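Local coordinates for protein 223aa long hypothetical arylmalonate decarboxylase (Sulfolobus tokodaii, PDB 2DGD) that is of unknown function but probably acts as an arylmalonate decarboxylase-like lyase of the aspartate/glutamate racemase clan, assembled as an octamer, at residues N16-M26 with C179-A187; G43-E53 with Y76-R87. All coordinates share one frame; numbering follows the deposited sequence.

Contact 1: N16-M26 with C179-A187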
loop_
_atom_site.group_PDB
_atom_site.type_symbol
_atom_site.label_atom_id
_atom_site.label_comp_id
_atom_site.label_asym_id
_atom_site.label_seq_id
_atom_site.Cartn_x
_atom_site.Cartn_y
_atom_site.Cartn_z
ATOM N N ASN A 16 27.429 4.561 24.265
ATOM C CA ASN A 16 26.171 3.855 24.088
ATOM C C ASN A 16 25.665 4.187 22.686
ATOM O O ASN A 16 25.346 5.340 22.398
ATOM C CB ASN A 16 25.149 4.318 25.126
ATOM C CG ASN A 16 23.813 3.612 24.981
ATOM O OD1 ASN A 16 23.249 3.534 23.888
ATOM N ND2 ASN A 16 23.296 3.098 26.090
ATOM N N ALA A 17 25.586 3.191 21.812
ATOM C CA ALA A 17 25.122 3.444 20.456
ATOM C C ALA A 17 23.791 2.779 20.138
ATOM O O ALA A 17 23.329 2.821 19.001
ATOM C CB ALA A 17 26.175 2.994 19.453
ATOM N N GLY A 18 23.161 2.185 21.143
ATOM C CA GLY A 18 21.899 1.518 20.902
ATOM C C GLY A 18 20.644 2.209 21.398
ATOM O O GLY A 18 19.584 2.084 20.784
HETATM N N MSE A 19 20.749 2.949 22.497
HETATM C CA MSE A 19 19.586 3.609 23.065
HETATM C C MSE A 19 18.943 4.695 22.211
HETATM O O MSE A 19 17.723 4.781 22.136
HETATM C CB MSE A 19 19.925 4.173 24.448
HETATM C CG MSE A 19 18.754 4.905 25.090
HETATM SE SE MSE A 19 18.937 5.234 26.976
HETATM C CE MSE A 19 17.289 4.413 27.568
ATOM N N GLU A 20 19.746 5.537 21.582
ATOM C CA GLU A 20 19.198 6.604 20.762
ATOM C C GLU A 20 18.373 6.026 19.625
ATOM O O GLU A 20 17.303 6.536 19.299
ATOM C CB GLU A 20 20.332 7.484 20.237
ATOM C CG GLU A 20 21.010 8.270 21.348
ATOM C CD GLU A 20 22.345 8.839 20.943
ATOM O OE1 GLU A 20 23.212 8.056 20.517
ATOM O OE2 GLU A 20 22.538 10.068 21.057
ATOM N N TYR A 21 18.864 4.947 19.028
ATOM C CA TYR A 21 18.153 4.296 17.934
ATOM C C TYR A 21 16.809 3.751 18.426
ATOM O O TYR A 21 15.773 4.012 17.821
ATOM C CB TYR A 21 18.997 3.158 17.363
ATOM C CG TYR A 21 18.261 2.292 16.371
ATOM C CD1 TYR A 21 18.119 2.679 15.034
ATOM C CD2 TYR A 21 17.689 1.082 16.772
ATOM C CE1 TYR A 21 17.430 1.876 14.123
ATOM C CE2 TYR A 21 16.998 0.278 15.872
ATOM C CZ TYR A 21 16.874 0.677 14.553
ATOM O OH TYR A 21 16.199 -0.142 13.678
ATOM N N ASP A 22 16.832 2.990 19.519
ATOM C CA ASP A 22 15.609 2.430 20.094
ATOM C C ASP A 22 14.588 3.522 20.391
ATOM O O ASP A 22 13.428 3.428 19.990
ATOM C CB ASP A 22 15.915 1.673 21.390
ATOM C CG ASP A 22 16.395 0.259 21.142
ATOM O OD1 ASP A 22 16.748 -0.429 22.123
ATOM O OD2 ASP A 22 16.415 -0.170 19.972
ATOM N N LEU A 23 15.031 4.559 21.095
ATOM C CA LEU A 23 14.168 5.671 21.466
ATOM C C LEU A 23 13.472 6.328 20.278
ATOM O O LEU A 23 12.280 6.607 20.337
ATOM C CB LEU A 23 14.974 6.705 22.255
ATOM C CG LEU A 23 14.733 6.775 23.775
ATOM C CD1 LEU A 23 14.320 5.423 24.335
ATOM C CD2 LEU A 23 16.004 7.286 24.456
ATOM N N TRP A 24 14.202 6.579 19.198
ATOM C CA TRP A 24 13.596 7.190 18.022
ATOM C C TRP A 24 12.613 6.250 17.338
ATOM O O TRP A 24 11.555 6.667 16.882
ATOM C CB TRP A 24 14.667 7.626 17.018
ATOM C CG TRP A 24 15.198 9.008 17.280
ATOM C CD1 TRP A 24 16.359 9.344 17.929
ATOM C CD2 TRP A 24 14.566 10.245 16.925
ATOM N NE1 TRP A 24 16.486 10.711 17.995
ATOM C CE2 TRP A 24 15.402 11.290 17.388
ATOM C CE3 TRP A 24 13.374 10.574 16.261
ATOM C CZ2 TRP A 24 15.083 12.642 17.206
ATOM C CZ3 TRP A 24 13.059 11.917 16.083
ATOM C CH2 TRP A 24 13.912 12.934 16.554
ATOM N N LYS A 25 12.968 4.976 17.257
ATOM C CA LYS A 25 12.092 3.996 16.645
ATOM C C LYS A 25 10.772 3.893 17.416
ATOM O O LYS A 25 9.721 3.637 16.835
ATOM C CB LYS A 25 12.793 2.642 16.610
ATOM C CG LYS A 25 13.728 2.484 15.435
ATOM C CD LYS A 25 12.896 2.360 14.188
ATOM C CE LYS A 25 13.718 2.166 12.930
ATOM N NZ LYS A 25 12.791 1.923 11.771
HETATM N N MSE A 26 10.829 4.102 18.728
HETATM C CA MSE A 26 9.643 4.027 19.572
HETATM C C MSE A 26 8.898 5.352 19.661
HETATM O O MSE A 26 7.717 5.391 20.014
HETATM C CB MSE A 26 10.032 3.580 20.981
HETATM C CG MSE A 26 10.767 2.261 21.015
HETATM SE SE MSE A 26 11.258 1.710 22.799
HETATM C CE MSE A 26 12.912 2.663 22.998
ATOM N N CYS A 179 20.467 -3.498 30.317
ATOM C CA CYS A 179 21.363 -2.562 29.631
ATOM C C CYS A 179 20.741 -1.799 28.466
ATOM O O CYS A 179 20.175 -2.388 27.539
ATOM C CB CYS A 179 22.651 -3.251 29.154
ATOM S SG CYS A 179 24.067 -2.099 29.051
ATOM N N THR A 180 20.868 -0.475 28.525
ATOM C CA THR A 180 20.325 0.404 27.508
ATOM C C THR A 180 21.213 0.506 26.284
ATOM O O THR A 180 20.828 1.130 25.299
ATOM C CB THR A 180 20.105 1.820 28.055
ATOM O OG1 THR A 180 21.361 2.370 28.470
ATOM C CG2 THR A 180 19.145 1.793 29.223
ATOM N N ALA A 181 22.397 -0.099 26.340
ATOM C CA ALA A 181 23.317 -0.065 25.193
ATOM C C ALA A 181 22.849 -1.026 24.090
ATOM O O ALA A 181 23.206 -0.872 22.924
ATOM C CB ALA A 181 24.720 -0.421 25.629
ATOM N N LEU A 182 22.052 -2.021 24.470
ATOM C CA LEU A 182 21.520 -2.975 23.514
ATOM C C LEU A 182 20.332 -2.371 22.776
ATOM O O LEU A 182 19.450 -1.770 23.389
ATOM C CB LEU A 182 21.050 -4.239 24.230
ATOM C CG LEU A 182 22.079 -5.249 24.740
ATOM C CD1 LEU A 182 21.358 -6.348 25.515
ATOM C CD2 LEU A 182 22.864 -5.841 23.573
ATOM N N SER A 183 20.316 -2.511 21.459
ATOM C CA SER A 183 19.198 -2.022 20.670
ATOM C C SER A 183 18.231 -3.202 20.623
ATOM O O SER A 183 18.442 -4.169 19.874
ATOM C CB SER A 183 19.652 -1.666 19.268
ATOM O OG SER A 183 18.539 -1.324 18.472
ATOM N N THR A 184 17.182 -3.124 21.433
ATOM C CA THR A 184 16.216 -4.206 21.539
ATOM C C THR A 184 14.886 -3.995 20.837
ATOM O O THR A 184 14.005 -4.838 20.919
ATOM C CB THR A 184 15.940 -4.498 23.018
ATOM O OG1 THR A 184 15.629 -3.269 23.688
ATOM C CG2 THR A 184 17.161 -5.117 23.671
ATOM N N TYR A 185 14.740 -2.881 20.134
ATOM C CA TYR A 185 13.487 -2.585 19.447
ATOM C C TYR A 185 12.880 -3.765 18.678
ATOM O O TYR A 185 11.696 -4.051 18.822
ATOM C CB TYR A 185 13.673 -1.405 18.497
ATOM C CG TYR A 185 12.383 -0.964 17.865
ATOM C CD1 TYR A 185 12.149 -1.140 16.501
ATOM C CD2 TYR A 185 11.375 -0.403 18.641
ATOM C CE1 TYR A 185 10.938 -0.767 15.932
ATOM C CE2 TYR A 185 10.165 -0.025 18.080
ATOM C CZ TYR A 185 9.953 -0.211 16.728
ATOM O OH TYR A 185 8.752 0.163 16.185
ATOM N N GLU A 186 13.682 -4.444 17.863
ATOM C CA GLU A 186 13.190 -5.581 17.088
ATOM C C GLU A 186 13.217 -6.893 17.874
ATOM O O GLU A 186 12.201 -7.582 17.987
ATOM C CB GLU A 186 14.004 -5.760 15.796
ATOM C CG GLU A 186 13.952 -4.596 14.823
ATOM C CD GLU A 186 14.968 -3.497 15.140
ATOM O OE1 GLU A 186 14.963 -2.461 14.426
ATOM O OE2 GLU A 186 15.776 -3.668 16.092
ATOM N N ALA A 187 14.389 -7.238 18.403
ATOM C CA ALA A 187 14.567 -8.473 19.162
ATOM C C ALA A 187 13.414 -8.735 20.122
ATOM O O ALA A 187 12.835 -9.814 20.143
ATOM C CB ALA A 187 15.879 -8.421 19.926
#

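Contact 2: G43-E53 with Y76-R87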
loop_
_atom_site.group_PDB
_atom_site.type_symbol
_atom_site.label_atom_id
_atom_site.label_comp_id
_atom_site.label_asym_id
_atom_site.label_seq_id
_atom_site.Cartn_x
_atom_site.Cartn_y
_atom_site.Cartn_z
ATOM N N GLY A 43 34.172 2.627 37.572
ATOM C CA GLY A 43 33.260 1.759 38.296
ATOM C C GLY A 43 31.826 1.806 37.810
ATOM O O GLY A 43 31.540 2.328 36.732
ATOM N N CYS A 44 30.921 1.246 38.609
ATOM C CA CYS A 44 29.505 1.233 38.274
ATOM C C CYS A 44 28.762 2.115 39.279
ATOM O O CYS A 44 27.534 2.156 39.309
ATOM C CB CYS A 44 28.965 -0.196 38.311
ATOM S SG CYS A 44 27.614 -0.492 37.138
ATOM N N GLU A 45 29.535 2.827 40.096
ATOM C CA GLU A 45 29.000 3.731 41.102
ATOM C C GLU A 45 30.047 4.821 41.315
ATOM O O GLU A 45 31.244 4.554 41.275
ATOM C CB GLU A 45 28.748 2.984 42.408
ATOM C CG GLU A 45 27.601 3.555 43.214
ATOM C CD GLU A 45 26.244 3.109 42.696
ATOM O OE1 GLU A 45 25.262 3.853 42.889
ATOM O OE2 GLU A 45 26.154 2.008 42.114
ATOM N N PRO A 46 29.610 6.068 41.541
ATOM C CA PRO A 46 30.533 7.186 41.752
ATOM C C PRO A 46 31.271 7.180 43.091
ATOM O O PRO A 46 30.653 7.046 44.149
ATOM C CB PRO A 46 29.625 8.402 41.607
ATOM C CG PRO A 46 28.349 7.912 42.191
ATOM C CD PRO A 46 28.213 6.536 41.573
ATOM N N GLU A 47 32.595 7.325 43.044
ATOM C CA GLU A 47 33.386 7.358 44.268
ATOM C C GLU A 47 33.374 8.755 44.859
ATOM O O GLU A 47 33.543 8.928 46.063
ATOM C CB GLU A 47 34.823 6.911 44.009
ATOM C CG GLU A 47 34.961 5.409 43.923
ATOM C CD GLU A 47 36.375 4.943 44.174
ATOM O OE1 GLU A 47 37.266 5.287 43.363
ATOM O OE2 GLU A 47 36.591 4.236 45.185
ATOM N N ASN A 48 33.177 9.754 44.010
ATOM C CA ASN A 48 33.101 11.124 44.488
ATOM C C ASN A 48 31.675 11.599 44.212
ATOM O O ASN A 48 31.339 11.928 43.076
ATOM C CB ASN A 48 34.099 12.008 43.741
ATOM C CG ASN A 48 34.317 13.341 44.428
ATOM O OD1 ASN A 48 33.399 13.899 45.033
ATOM N ND2 ASN A 48 35.535 13.867 44.330
ATOM N N VAL A 49 30.837 11.627 45.242
ATOM C CA VAL A 49 29.451 12.043 45.071
ATOM C C VAL A 49 29.279 13.480 44.602
ATOM O O VAL A 49 28.474 13.746 43.708
ATOM C CB VAL A 49 28.644 11.837 46.367
ATOM C CG1 VAL A 49 27.240 12.407 46.209
ATOM C CG2 VAL A 49 28.562 10.356 46.687
ATOM N N GLU A 50 30.020 14.412 45.193
ATOM C CA GLU A 50 29.903 15.808 44.786
ATOM C C GLU A 50 30.339 15.965 43.333
ATOM O O GLU A 50 29.780 16.772 42.595
ATOM C CB GLU A 50 30.754 16.712 45.678
ATOM C CG GLU A 50 32.243 16.445 45.585
ATOM C CD GLU A 50 33.085 17.542 46.221
ATOM O OE1 GLU A 50 34.332 17.405 46.220
ATOM O OE2 GLU A 50 32.505 18.538 46.713
ATOM N N GLU A 51 31.343 15.188 42.935
ATOM C CA GLU A 51 31.850 15.208 41.565
ATOM C C GLU A 51 30.737 14.769 40.622
ATOM O O GLU A 51 30.441 15.435 39.627
ATOM C CB GLU A 51 33.027 14.242 41.425
ATOM C CG GLU A 51 34.392 14.902 41.375
ATOM C CD GLU A 51 34.539 15.833 40.184
ATOM O OE1 GLU A 51 33.968 16.949 40.219
ATOM O OE2 GLU A 51 35.217 15.442 39.206
ATOM N N PHE A 52 30.136 13.630 40.949
ATOM C CA PHE A 52 29.043 13.068 40.175
ATOM C C PHE A 52 27.921 14.093 40.075
ATOM O O PHE A 52 27.534 14.493 38.981
ATOM C CB PHE A 52 28.543 11.789 40.857
ATOM C CG PHE A 52 27.352 11.161 40.194
ATOM C CD1 PHE A 52 26.166 10.983 40.899
ATOM C CD2 PHE A 52 27.414 10.736 38.875
ATOM C CE1 PHE A 52 25.063 10.391 40.300
ATOM C CE2 PHE A 52 26.313 10.142 38.266
ATOM C CZ PHE A 52 25.136 9.970 38.980
ATOM N N GLU A 53 27.416 14.530 41.222
ATOM C CA GLU A 53 26.332 15.505 41.250
ATOM C C GLU A 53 26.617 16.774 40.442
ATOM O O GLU A 53 25.719 17.343 39.829
ATOM C CB GLU A 53 26.003 15.863 42.702
ATOM C CG GLU A 53 24.918 16.913 42.872
ATOM C CD GLU A 53 24.227 16.798 44.224
ATOM O OE1 GLU A 53 24.828 16.180 45.137
ATOM O OE2 GLU A 53 23.095 17.324 44.377
ATOM N N TYR A 76 25.081 3.496 35.881
ATOM C CA TYR A 76 26.024 4.123 36.789
ATOM C C TYR A 76 25.327 5.041 37.787
ATOM O O TYR A 76 24.603 5.955 37.404
ATOM C CB TYR A 76 27.056 4.898 35.965
ATOM C CG TYR A 76 28.097 5.647 36.762
ATOM C CD1 TYR A 76 27.876 6.959 37.169
ATOM C CD2 TYR A 76 29.327 5.061 37.064
ATOM C CE1 TYR A 76 28.862 7.678 37.851
ATOM C CE2 TYR A 76 30.320 5.766 37.747
ATOM C CZ TYR A 76 30.083 7.075 38.133
ATOM O OH TYR A 76 31.068 7.786 38.781
ATOM N N GLY A 77 25.540 4.772 39.072
ATOM C CA GLY A 77 24.952 5.584 40.120
ATOM C C GLY A 77 23.490 5.325 40.433
ATOM O O GLY A 77 22.936 5.949 41.334
ATOM N N THR A 78 22.861 4.401 39.717
ATOM C CA THR A 78 21.453 4.123 39.944
ATOM C C THR A 78 21.170 3.162 41.095
ATOM O O THR A 78 20.105 3.221 41.713
ATOM C CB THR A 78 20.784 3.579 38.662
ATOM O OG1 THR A 78 21.418 2.358 38.263
ATOM C CG2 THR A 78 20.899 4.595 37.540
ATOM N N HIS A 79 22.120 2.286 41.397
ATOM C CA HIS A 79 21.930 1.319 42.474
ATOM C C HIS A 79 22.084 1.909 43.877
ATOM O O HIS A 79 21.261 1.646 44.753
ATOM C CB HIS A 79 22.889 0.141 42.295
ATOM C CG HIS A 79 22.477 -0.815 41.217
ATOM N ND1 HIS A 79 22.229 -0.419 39.922
ATOM C CD2 HIS A 79 22.287 -2.155 41.241
ATOM C CE1 HIS A 79 21.903 -1.473 39.193
ATOM N NE2 HIS A 79 21.930 -2.539 39.970
ATOM N N LYS A 80 23.124 2.709 44.092
ATOM C CA LYS A 80 23.353 3.309 45.405
ATOM C C LYS A 80 23.120 4.809 45.512
ATOM O O LYS A 80 23.000 5.332 46.612
ATOM C CB LYS A 80 24.772 2.999 45.895
ATOM C CG LYS A 80 24.874 1.802 46.839
ATOM C CD LYS A 80 24.788 0.473 46.112
ATOM C CE LYS A 80 26.070 0.190 45.347
ATOM N NZ LYS A 80 27.253 0.114 46.261
ATOM N N HIS A 81 23.053 5.511 44.388
ATOM C CA HIS A 81 22.844 6.958 44.441
ATOM C C HIS A 81 21.644 7.495 43.661
ATOM O O HIS A 81 21.637 8.651 43.238
ATOM C CB HIS A 81 24.113 7.676 43.987
ATOM C CG HIS A 81 25.318 7.335 44.806
ATOM N ND1 HIS A 81 25.952 6.114 44.722
ATOM C CD2 HIS A 81 25.983 8.041 45.749
ATOM C CE1 HIS A 81 26.957 6.084 45.579
ATOM N NE2 HIS A 81 26.998 7.241 46.215
ATOM N N ALA A 82 20.629 6.657 43.486
ATOM C CA ALA A 82 19.430 7.056 42.766
ATOM C C ALA A 82 18.873 8.366 43.325
ATOM O O ALA A 82 18.401 9.219 42.576
ATOM C CB ALA A 82 18.376 5.955 42.857
ATOM N N HIS A 83 18.947 8.523 44.643
ATOM C CA HIS A 83 18.442 9.723 45.303
ATOM C C HIS A 83 19.152 10.993 44.846
ATOM O O HIS A 83 18.556 12.072 44.817
ATOM C CB HIS A 83 18.562 9.582 46.824
ATOM C CG HIS A 83 19.959 9.329 47.303
ATOM N ND1 HIS A 83 20.629 8.148 47.062
ATOM C CD2 HIS A 83 20.820 10.116 47.993
ATOM C CE1 HIS A 83 21.844 8.220 47.579
ATOM N NE2 HIS A 83 21.985 9.404 48.150
ATOM N N VAL A 84 20.428 10.872 44.498
ATOM C CA VAL A 84 21.196 12.023 44.036
ATOM C C VAL A 84 20.658 12.464 42.682
ATOM O O VAL A 84 20.472 13.652 42.432
ATOM C CB VAL A 84 22.699 11.679 43.885
ATOM C CG1 VAL A 84 23.471 12.884 43.332
ATOM C CG2 VAL A 84 23.270 11.258 45.231
ATOM N N ILE A 85 20.410 11.482 41.821
ATOM C CA ILE A 85 19.887 11.713 40.482
ATOM C C ILE A 85 18.503 12.357 40.544
ATOM O O ILE A 85 18.243 13.356 39.871
ATOM C CB ILE A 85 19.804 10.380 39.709
ATOM C CG1 ILE A 85 21.197 9.738 39.654
ATOM C CG2 ILE A 85 19.268 10.617 38.307
ATOM C CD1 ILE A 85 21.232 8.351 39.039
ATOM N N LYS A 86 17.619 11.784 41.356
ATOM C CA LYS A 86 16.261 12.302 41.509
ATOM C C LYS A 86 16.313 13.736 42.037
ATOM O O LYS A 86 15.479 14.569 41.694
ATOM C CB LYS A 86 15.483 11.433 42.498
ATOM C CG LYS A 86 15.667 9.938 42.309
ATOM C CD LYS A 86 14.754 9.392 41.242
ATOM C CE LYS A 86 13.544 8.699 41.852
ATOM N NZ LYS A 86 13.941 7.459 42.573
ATOM N N ARG A 87 17.305 14.008 42.877
ATOM C CA ARG A 87 17.488 15.324 43.478
ATOM C C ARG A 87 17.839 16.375 42.432
ATOM O O ARG A 87 17.242 17.453 42.389
ATOM C CB ARG A 87 18.598 15.262 44.528
ATOM C CG ARG A 87 18.840 16.573 45.276
ATOM C CD ARG A 87 20.238 16.575 45.884
ATOM N NE ARG A 87 20.479 15.356 46.650
ATOM C CZ ARG A 87 21.687 14.877 46.936
ATOM N NH1 ARG A 87 21.816 13.755 47.644
ATOM N NH2 ARG A 87 22.767 15.517 46.506
#

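Contact 1: N16-M26 with C179-A187
Asp22, one turn into helix 19-26, reaches across to the loop 179-187 with its carboxylate. Its CB bond runs past the loop rather than at it, but with CG anti to the carbonyl carbon (chi1 -83°) the group swings inward, and CG comes 3.6 Å from Ser183 CA. At the tip, OD1 takes Thr184 N at 2.8 Å through its syn lone pair and also accepts from Asn203 of helix 202-214. OD2 is gripped from opposite faces of its plane, by Ser183 OG at 2.8 Å and by Tyr185 N at 3.2 Å. A short carboxylate can thus accept from two consecutive backbone N-H groups and a serine hydroxyl; an alanine here would probably leave Thr184 N and Tyr185 N without this acceptor and the loop less firmly set. The helix follows strand 6-13 of one parallel sheet and the loop follows strand 174-177 of the other, so the contact bridges the two alpha/beta lobes expected of this clan. Nearer the helix start, Asn16 OD1 accepts from Met19 N in an Asx motif while its ND2 gives a weak bond to Thr180 O. Gly18 lies so near Ala181 O that a CB would collide. Lys25 CB sits over the centre of the Tyr185 ring, 3.7 Å from its centroid, and Tyr21 OH donates to the syn lone pair of Glu186 OE1 at 2.7 Å, carboxylate and ring nearly coplanar.

Contact 2: G43-E53 with Y76-R87
Glu45 and His81 meet through a straight hydrogen bond, His81 ND1 giving its proton to Glu45 OE1 at 3.0 Å (177° at the hydrogen). Glu45 OE1 lies in the plane of the His81 ring and receives the bond on its anti lone pair. The contact belongs to a beta-alpha-beta unit: helix 49-63 crosses from strand 31-38 to the parallel strand 69-72, and the segments 43-53 and 76-87 include the loops that follow those two strands. OE1 also accepts Lys80 N at 2.7 Å, this time from above the carboxylate plane, and a weak bond from His81 N. Lying beside the start of helix 82-88, the acid is likely to be stabilised as an anion. Its bend at chi2 (80°) folds the chain back, for the CB bond itself points away from 76-87.

Around this centre lie the groups that hold the rings. Pro46, rigid and apolar, puts CG over the middle of the His81 ring, 4.0 Å from the centroid, and CD over a face of the Tyr76 ring. Val49 CG2 adds an oblique contact to the imidazole. Phe52 fills the space behind, CD2 at the edge of the Tyr76 ring and 3.5 Å from CE1, the two planes inclined at 64°; its own edge meets Ile85 CG1, and Tyr72 of strand 69-72 also packs on it. Gly77 has a positive phi and passes close to Phe52, where a side chain would be tight, while its N donates to Cys44 O at 3.3 Å. Farther out the two helices meet through side chains, Val84 CG1 resting on Glu53 CB. At the solvent side, Arg87 NH2 lies 2.6 Å from Glu53 OE1 in a salt bridge.

Overall arrangement
Contact 1 is the more deeply placed, about 9 Å between its centre and that of the chain, against about 17 Å for contact 2, which is partly buried and lies on the opposite side of that centre. They share no helix. Contact 1 joins elements of two sheets, 153 residues apart in sequence, whereas contact 2 ties neighbouring loops and helices around one sheet within that interval. In each, a carboxylate collects several donors from a loop: Asp22 chiefly backbone amides and a hydroxyl, Glu45 amides and an imidazole. Aromatic and proline packing is heavier in contact 2, which touches no other subunit; contact 1 also borders a neighbouring subunit, where Trp24 stacks on its counterpart.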